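Local structure of phage terminase large subunit (Thermus phage P7426, 7KS4) at residues S66-Q77 with L143-D154. The protein probably powers the translocation of viral DNA into empty capsids by ATP hydrolysis and cuts the viral genome to begin and end packaging, the ATPase domain alone being present here. Residues are numbered along the deposited sequence; the frame is centred on the assembly and turned at random.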
ATOM      1  N   SER A  66      -7.296 -12.830   8.306  1.00 34.63           N
ATOM      2  CA  SER A  66      -7.168 -11.395   8.115  1.00 35.72           C
ATOM      3  C   SER A  66      -7.935 -10.967   6.876  1.00 35.46           C
ATOM      4  O   SER A  66      -8.042 -11.707   5.894  1.00 34.39           O
ATOM      5  CB  SER A  66      -5.699 -10.994   7.986  1.00 35.87           C
ATOM      6  OG  SER A  66      -5.093 -11.623   6.867  1.00 36.39           O
ATOM      7  N   GLN A  67      -8.487  -9.756   6.932  1.00 34.76           N
ATOM      8  CA  GLN A  67      -9.237  -9.195   5.818  1.00 35.52           C
ATOM      9  C   GLN A  67      -8.664  -7.830   5.481  1.00 32.57           C
ATOM     10  O   GLN A  67      -8.417  -7.015   6.379  1.00 32.16           O
ATOM     11  CB  GLN A  67     -10.732  -9.089   6.144  1.00 42.51           C
ATOM     12  CG  GLN A  67     -11.407 -10.449   6.332  1.00 47.71           C
ATOM     13  CD  GLN A  67     -12.901 -10.343   6.572  1.00 55.08           C
ATOM     14  OE1 GLN A  67     -13.684 -11.113   6.017  1.00 59.05           O
ATOM     15  NE2 GLN A  67     -13.303  -9.393   7.408  1.00 55.96           N
ATOM     16  N   GLY A  68      -8.456  -7.584   4.191  1.00 31.09           N
ATOM     17  CA  GLY A  68      -7.893  -6.324   3.750  1.00 31.16           C
ATOM     18  C   GLY A  68      -8.390  -5.956   2.371  1.00 30.93           C
ATOM     19  O   GLY A  68      -8.885  -6.793   1.611  1.00 30.95           O
ATOM     20  N   TRP A  69      -8.255  -4.674   2.063  1.00 29.66           N
ATOM     21  CA  TRP A  69      -8.600  -4.123   0.764  1.00 30.91           C
ATOM     22  C   TRP A  69      -7.410  -3.349   0.224  1.00 29.18           C
ATOM     23  O   TRP A  69      -6.625  -2.784   0.991  1.00 29.46           O
ATOM     24  CB  TRP A  69      -9.787  -3.141   0.835  1.00 35.95           C
ATOM     25  CG  TRP A  69     -11.131  -3.729   1.124  1.00 40.21           C
ATOM     26  CD1 TRP A  69     -11.444  -5.043   1.307  1.00 42.36           C
ATOM     27  CD2 TRP A  69     -12.357  -3.000   1.265  1.00 44.57           C
ATOM     28  NE1 TRP A  69     -12.795  -5.178   1.554  1.00 45.00           N
ATOM     29  CE2 TRP A  69     -13.374  -3.936   1.531  1.00 46.70           C
ATOM     30  CE3 TRP A  69     -12.689  -1.643   1.192  1.00 46.29           C
ATOM     31  CZ2 TRP A  69     -14.705  -3.558   1.723  1.00 50.78           C
ATOM     32  CZ3 TRP A  69     -14.008  -1.269   1.381  1.00 49.71           C
ATOM     33  CH2 TRP A  69     -14.999  -2.223   1.644  1.00 51.58           C
ATOM     34  N   ILE A  70      -7.290  -3.315  -1.098  1.00 30.96           N
ATOM     35  CA  ILE A  70      -6.540  -2.273  -1.787  1.00 30.71           C
ATOM     36  C   ILE A  70      -7.549  -1.420  -2.538  1.00 32.45           C
ATOM     37  O   ILE A  70      -8.375  -1.943  -3.299  1.00 33.52           O
ATOM     38  CB  ILE A  70      -5.461  -2.839  -2.731  1.00 30.64           C
ATOM     39  CG1 ILE A  70      -4.705  -1.683  -3.422  1.00 30.26           C
ATOM     40  CG2 ILE A  70      -6.059  -3.814  -3.735  1.00 32.57           C
ATOM     41  CD1 ILE A  70      -5.284  -1.206  -4.765  1.00 32.01           C
ATOM     42  N   ILE A  71      -7.504  -0.113  -2.302  1.00 32.36           N
ATOM     43  CA  ILE A  71      -8.422   0.836  -2.916  1.00 34.07           C
ATOM     44  C   ILE A  71      -7.602   1.793  -3.764  1.00 32.28           C
ATOM     45  O   ILE A  71      -6.603   2.347  -3.291  1.00 30.31           O
ATOM     46  CB  ILE A  71      -9.236   1.610  -1.863  1.00 37.08           C
ATOM     47  CG1 ILE A  71      -9.742   0.652  -0.782  1.00 40.80           C
ATOM     48  CG2 ILE A  71     -10.394   2.362  -2.550  1.00 38.51           C
ATOM     49  CD1 ILE A  71     -10.470   1.330   0.352  1.00 45.38           C
ATOM     50  N   ALA A  72      -8.021   1.982  -5.005  1.00 35.02           N
ATOM     51  CA  ALA A  72      -7.417   2.939  -5.919  1.00 34.46           C
ATOM     52  C   ALA A  72      -8.497   3.849  -6.464  1.00 36.92           C
ATOM     53  O   ALA A  72      -9.689   3.643  -6.204  1.00 38.27           O
ATOM     54  CB  ALA A  72      -6.696   2.216  -7.069  1.00 33.57           C
ATOM     55  N   PRO A  73      -8.124   4.891  -7.212  1.00 40.18           N
ATOM     56  CA  PRO A  73      -9.155   5.750  -7.817  1.00 42.16           C
ATOM     57  C   PRO A  73     -10.036   5.025  -8.818  1.00 43.27           C
ATOM     58  O   PRO A  73     -11.220   5.367  -8.946  1.00 44.97           O
ATOM     59  CB  PRO A  73      -8.340   6.864  -8.486  1.00 41.55           C
ATOM     60  CG  PRO A  73      -7.042   6.887  -7.743  1.00 39.83           C
ATOM     61  CD  PRO A  73      -6.771   5.446  -7.397  1.00 39.83           C
ATOM     62  N   THR A  74      -9.495   4.038  -9.531  1.00 47.32           N
ATOM     63  CA  THR A  74     -10.223   3.277 -10.537  1.00 49.98           C
ATOM     64  C   THR A  74      -9.948   1.793 -10.343  1.00 50.64           C
ATOM     65  O   THR A  74      -8.981   1.402  -9.685  1.00 44.57           O
ATOM     66  CB  THR A  74      -9.811   3.672 -11.954  1.00 53.75           C
ATOM     67  OG1 THR A  74      -8.415   3.395 -12.135  1.00 52.00           O
ATOM     68  CG2 THR A  74     -10.080   5.157 -12.208  1.00 56.43           C
ATOM     69  N   TYR A  75     -10.799   0.962 -10.949  1.00 60.38           N
ATOM     70  CA  TYR A  75     -10.584  -0.480 -10.882  1.00 62.00           C
ATOM     71  C   TYR A  75      -9.329  -0.887 -11.645  1.00 60.85           C
ATOM     72  O   TYR A  75      -8.586  -1.770 -11.198  1.00 59.37           O
ATOM     73  CB  TYR A  75     -11.806  -1.229 -11.416  1.00 68.61           C
ATOM     74  CG  TYR A  75     -12.821  -1.542 -10.341  1.00 69.31           C
ATOM     75  CD1 TYR A  75     -12.473  -2.320  -9.243  1.00 66.20           C
ATOM     76  CD2 TYR A  75     -14.125  -1.068 -10.420  1.00 72.83           C
ATOM     77  CE1 TYR A  75     -13.386  -2.613  -8.253  1.00 65.37           C
ATOM     78  CE2 TYR A  75     -15.048  -1.359  -9.428  1.00 71.84           C
ATOM     79  CZ  TYR A  75     -14.669  -2.133  -8.347  1.00 67.72           C
ATOM     80  OH  TYR A  75     -15.568  -2.435  -7.350  1.00 66.75           O
ATOM     81  N   ASP A  76      -9.072  -0.256 -12.792  1.00 59.80           N
ATOM     82  CA  ASP A  76      -7.862  -0.566 -13.548  1.00 58.61           C
ATOM     83  C   ASP A  76      -6.612  -0.267 -12.727  1.00 53.81           C
ATOM     84  O   ASP A  76      -5.609  -0.985 -12.824  1.00 49.61           O
ATOM     85  CB  ASP A  76      -7.843   0.218 -14.860  1.00 64.45           C
ATOM     86  CG  ASP A  76      -8.909  -0.248 -15.834  1.00 71.05           C
ATOM     87  OD1 ASP A  76      -9.181  -1.467 -15.893  1.00 71.64           O
ATOM     88  OD2 ASP A  76      -9.475   0.607 -16.545  1.00 76.02           O
ATOM     89  N   GLN A  77      -6.652   0.790 -11.915  1.00 56.50           N
ATOM     90  CA  GLN A  77      -5.518   1.082 -11.045  1.00 54.43           C
ATOM     91  C   GLN A  77      -5.442   0.088  -9.891  1.00 48.68           C
ATOM     92  O   GLN A  77      -4.351  -0.364  -9.528  1.00 46.58           O
ATOM     93  CB  GLN A  77      -5.613   2.513 -10.515  1.00 54.84           C
ATOM     94  CG  GLN A  77      -4.397   2.955  -9.703  1.00 52.71           C
ATOM     95  CD  GLN A  77      -3.120   2.980 -10.523  1.00 54.43           C
ATOM     96  OE1 GLN A  77      -3.153   3.191 -11.738  1.00 58.11           O
ATOM     97  NE2 GLN A  77      -1.983   2.766  -9.861  1.00 51.87           N
ATOM     98  N   LEU A 143     -18.538   0.088  -1.965  1.00 74.55           N
ATOM     99  CA  LEU A 143     -17.870   0.274  -0.677  1.00 73.54           C
ATOM    100  C   LEU A 143     -18.923   0.073   0.411  1.00 81.71           C
ATOM    101  O   LEU A 143     -19.544   1.022   0.892  1.00 79.16           O
ATOM    102  CB  LEU A 143     -17.207   1.644  -0.596  1.00 66.49           C
ATOM    103  CG  LEU A 143     -16.090   1.898  -1.614  1.00 62.22           C
ATOM    104  CD1 LEU A 143     -15.552   3.306  -1.466  1.00 58.03           C
ATOM    105  CD2 LEU A 143     -14.965   0.880  -1.469  1.00 61.24           C
ATOM    106  N   ARG A 144     -19.134  -1.188   0.778  1.00 90.27           N
ATOM    107  CA  ARG A 144     -20.019  -1.563   1.871  1.00 97.83           C
ATOM    108  C   ARG A 144     -19.314  -2.639   2.683  1.00100.96           C
ATOM    109  O   ARG A 144     -18.532  -3.427   2.144  1.00102.73           O
ATOM    110  CB  ARG A 144     -21.383  -2.059   1.355  1.00103.30           C
ATOM    111  CG  ARG A 144     -21.918  -1.253   0.172  1.00102.79           C
ATOM    112  CD  ARG A 144     -23.423  -1.423  -0.046  1.00104.89           C
ATOM    113  NE  ARG A 144     -23.806  -2.800  -0.358  1.00108.11           N
ATOM    114  CZ  ARG A 144     -24.608  -3.564   0.382  1.00110.50           C
ATOM    115  NH1 ARG A 144     -25.148  -3.107   1.502  1.00110.54           N
ATOM    116  NH2 ARG A 144     -24.883  -4.800  -0.010  1.00114.25           N
ATOM    117  N   GLY A 145     -19.581  -2.662   3.984  1.00101.40           N
ATOM    118  CA  GLY A 145     -18.738  -3.424   4.887  1.00100.15           C
ATOM    119  C   GLY A 145     -17.503  -2.578   5.124  1.00 92.30           C
ATOM    120  O   GLY A 145     -17.531  -1.394   4.789  1.00 92.24           O
ATOM    121  N   ALA A 146     -16.429  -3.123   5.694  1.00 83.08           N
ATOM    122  CA  ALA A 146     -16.354  -4.469   6.244  1.00 80.41           C
ATOM    123  C   ALA A 146     -15.228  -4.435   7.274  1.00 73.13           C
ATOM    124  O   ALA A 146     -14.377  -3.552   7.216  1.00 72.56           O
ATOM    125  CB  ALA A 146     -16.078  -5.502   5.162  1.00 82.35           C
ATOM    126  N   THR A 147     -15.206  -5.379   8.211  1.00 70.19           N
ATOM    127  CA  THR A 147     -14.220  -5.353   9.291  1.00 64.06           C
ATOM    128  C   THR A 147     -12.847  -5.674   8.722  1.00 59.06           C
ATOM    129  O   THR A 147     -12.502  -6.842   8.521  1.00 59.73           O
ATOM    130  CB  THR A 147     -14.587  -6.341  10.393  1.00 70.34           C
ATOM    131  OG1 THR A 147     -14.965  -7.595   9.812  1.00 75.17           O
ATOM    132  CG2 THR A 147     -15.721  -5.795  11.248  1.00 72.02           C
ATOM    133  N   LEU A 148     -12.050  -4.631   8.497  1.00 52.06           N
ATOM    134  CA  LEU A 148     -10.738  -4.749   7.877  1.00 49.75           C
ATOM    135  C   LEU A 148      -9.634  -4.773   8.922  1.00 49.71           C
ATOM    136  O   LEU A 148      -9.632  -3.978   9.865  1.00 47.62           O
ATOM    137  CB  LEU A 148     -10.485  -3.584   6.918  1.00 45.66           C
ATOM    138  CG  LEU A 148     -11.335  -3.541   5.651  1.00 46.25           C
ATOM    139  CD1 LEU A 148     -10.961  -2.334   4.833  1.00 42.43           C
ATOM    140  CD2 LEU A 148     -11.174  -4.807   4.822  1.00 49.90           C
ATOM    141  N   ASP A 149      -8.687  -5.682   8.735  1.00 34.88           N
ATOM    142  CA  ASP A 149      -7.454  -5.652   9.499  1.00 35.95           C
ATOM    143  C   ASP A 149      -6.390  -4.784   8.847  1.00 34.04           C
ATOM    144  O   ASP A 149      -5.465  -4.335   9.535  1.00 33.32           O
ATOM    145  CB  ASP A 149      -6.926  -7.072   9.676  1.00 38.57           C
ATOM    146  CG  ASP A 149      -7.943  -7.967  10.320  1.00 41.98           C
ATOM    147  OD1 ASP A 149      -8.160  -7.797  11.536  1.00 44.68           O
ATOM    148  OD2 ASP A 149      -8.555  -8.795   9.610  1.00 42.30           O
ATOM    149  N   PHE A 150      -6.489  -4.547   7.543  1.00 30.50           N
ATOM    150  CA  PHE A 150      -5.517  -3.697   6.875  1.00 29.69           C
ATOM    151  C   PHE A 150      -6.133  -3.154   5.597  1.00 29.76           C
ATOM    152  O   PHE A 150      -7.054  -3.744   5.027  1.00 29.34           O
ATOM    153  CB  PHE A 150      -4.211  -4.448   6.576  1.00 30.22           C
ATOM    154  CG  PHE A 150      -4.352  -5.570   5.573  1.00 31.37           C
ATOM    155  CD1 PHE A 150      -3.972  -5.384   4.246  1.00 31.60           C
ATOM    156  CD2 PHE A 150      -4.834  -6.813   5.957  1.00 33.39           C
ATOM    157  CE1 PHE A 150      -4.081  -6.411   3.315  1.00 32.72           C
ATOM    158  CE2 PHE A 150      -4.938  -7.858   5.023  1.00 34.92           C
ATOM    159  CZ  PHE A 150      -4.562  -7.649   3.703  1.00 34.07           C
ATOM    160  N   VAL A 151      -5.602  -2.022   5.146  1.00 28.54           N
ATOM    161  CA  VAL A 151      -6.061  -1.415   3.905  1.00 30.13           C
ATOM    162  C   VAL A 151      -4.882  -0.723   3.249  1.00 28.29           C
ATOM    163  O   VAL A 151      -4.014  -0.165   3.928  1.00 26.43           O
ATOM    164  CB  VAL A 151      -7.224  -0.426   4.137  1.00 32.79           C
ATOM    165  CG1 VAL A 151      -6.777   0.739   5.013  1.00 32.06           C
ATOM    166  CG2 VAL A 151      -7.761   0.075   2.815  1.00 34.31           C
ATOM    167  N   ILE A 152      -4.845  -0.789   1.922  1.00 28.05           N
ATOM    168  CA  ILE A 152      -3.878  -0.059   1.114  1.00 29.55           C
ATOM    169  C   ILE A 152      -4.648   0.924   0.251  1.00 30.00           C
ATOM    170  O   ILE A 152      -5.585   0.532  -0.456  1.00 31.57           O
ATOM    171  CB  ILE A 152      -3.042  -1.010   0.239  1.00 29.72           C
ATOM    172  CG1 ILE A 152      -2.277  -1.996   1.122  1.00 29.71           C
ATOM    173  CG2 ILE A 152      -2.093  -0.210  -0.658  1.00 29.87           C
ATOM    174  CD1 ILE A 152      -1.975  -3.328   0.434  1.00 30.40           C
ATOM    175  N   LEU A 153      -4.260   2.198   0.314  1.00 30.02           N
ATOM    176  CA  LEU A 153      -4.796   3.227  -0.570  1.00 32.14           C
ATOM    177  C   LEU A 153      -3.711   3.551  -1.582  1.00 32.18           C
ATOM    178  O   LEU A 153      -2.651   4.072  -1.215  1.00 32.38           O
ATOM    179  CB  LEU A 153      -5.221   4.483   0.191  1.00 32.22           C
ATOM    180  CG  LEU A 153      -6.604   4.454   0.838  1.00 34.13           C
ATOM    181  CD1 LEU A 153      -6.638   3.493   2.001  1.00 34.73           C
ATOM    182  CD2 LEU A 153      -7.014   5.855   1.284  1.00 34.69           C
ATOM    183  N   ASP A 154      -3.972   3.234  -2.843  1.00 32.94           N
ATOM    184  CA  ASP A 154      -3.040   3.498  -3.930  1.00 34.38           C
ATOM    185  C   ASP A 154      -3.459   4.777  -4.642  1.00 33.40           C
ATOM    186  O   ASP A 154      -4.652   5.030  -4.826  1.00 32.35           O
ATOM    187  CB  ASP A 154      -3.007   2.328  -4.909  1.00 37.79           C
ATOM    188  CG  ASP A 154      -1.861   2.421  -5.900  1.00 40.70           C
ATOM    189  OD1 ASP A 154      -0.842   3.071  -5.590  1.00 40.18           O
ATOM    190  OD2 ASP A 154      -1.981   1.831  -6.987  1.00 44.21           O
TER
HETATM  191  O   HOH W   1      -2.899  -0.747  -7.324  1.00 36.77           O
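The predicted Walker B strand 150-153 pairs in parallel with strand 67-72 inside the central sheet of an ASCE ATPase domain. The ladder tightens toward the nucleotide: Trp69 N to Phe150 O is weak at 3.3 Å, whereas Ile71 N reaches Ile152 O at 2.7 Å and Asp154 N returns to Ile71 O. At the other end Asp149 clamps the strand start. Asp149 OD2 accepts Gln67 N-H on its anti lone pair, 2.8 Å from OD2 to N, Asp149 N donates to Gln67 O, and Arg175 of helix 161-175 forms a salt bridge with the same carboxylate oxygen. The extended Gln67 side chain runs on to give NE2 to Thr147 O.

The sheet's two faces are filled differently. Phe150, its CG wedged between backbone N and carbonyl carbon (chi1 66°), turns its ring back across the neighbouring strand, and Gly68 CA sits 3.6 Å from the ring centroid, nearly over its centre. Helix 48-62, which begins at the P-loop lysine, Lys48, packs on Phe150 and Ile152 from this side. On the face of Trp69 and Ile71, the methyls of Leu148 lie over one face of the indole, Leu148 CD2 being 3.7 Å from the centroid of the five-membered ring of Trp69. The loop 143-146 curls round the six-membered end, where Leu143 CD2 touches CZ3 and Arg144 O lies at the edge.

Near the nucleotide end, Gln77 NE2 donates to Asp154 OD2 at 3.0 Å, from above the carboxylate plane, and a water donates to both that oxygen and Gln77 O. These bonds probably restrain the carboxylate of Asp154, whose side chain lies about 3 Å from the bound magnesium (nearest atoms). Parallel strands that carry an acidic residue to the nucleotide site are characteristic of the P-loop NTPase fold.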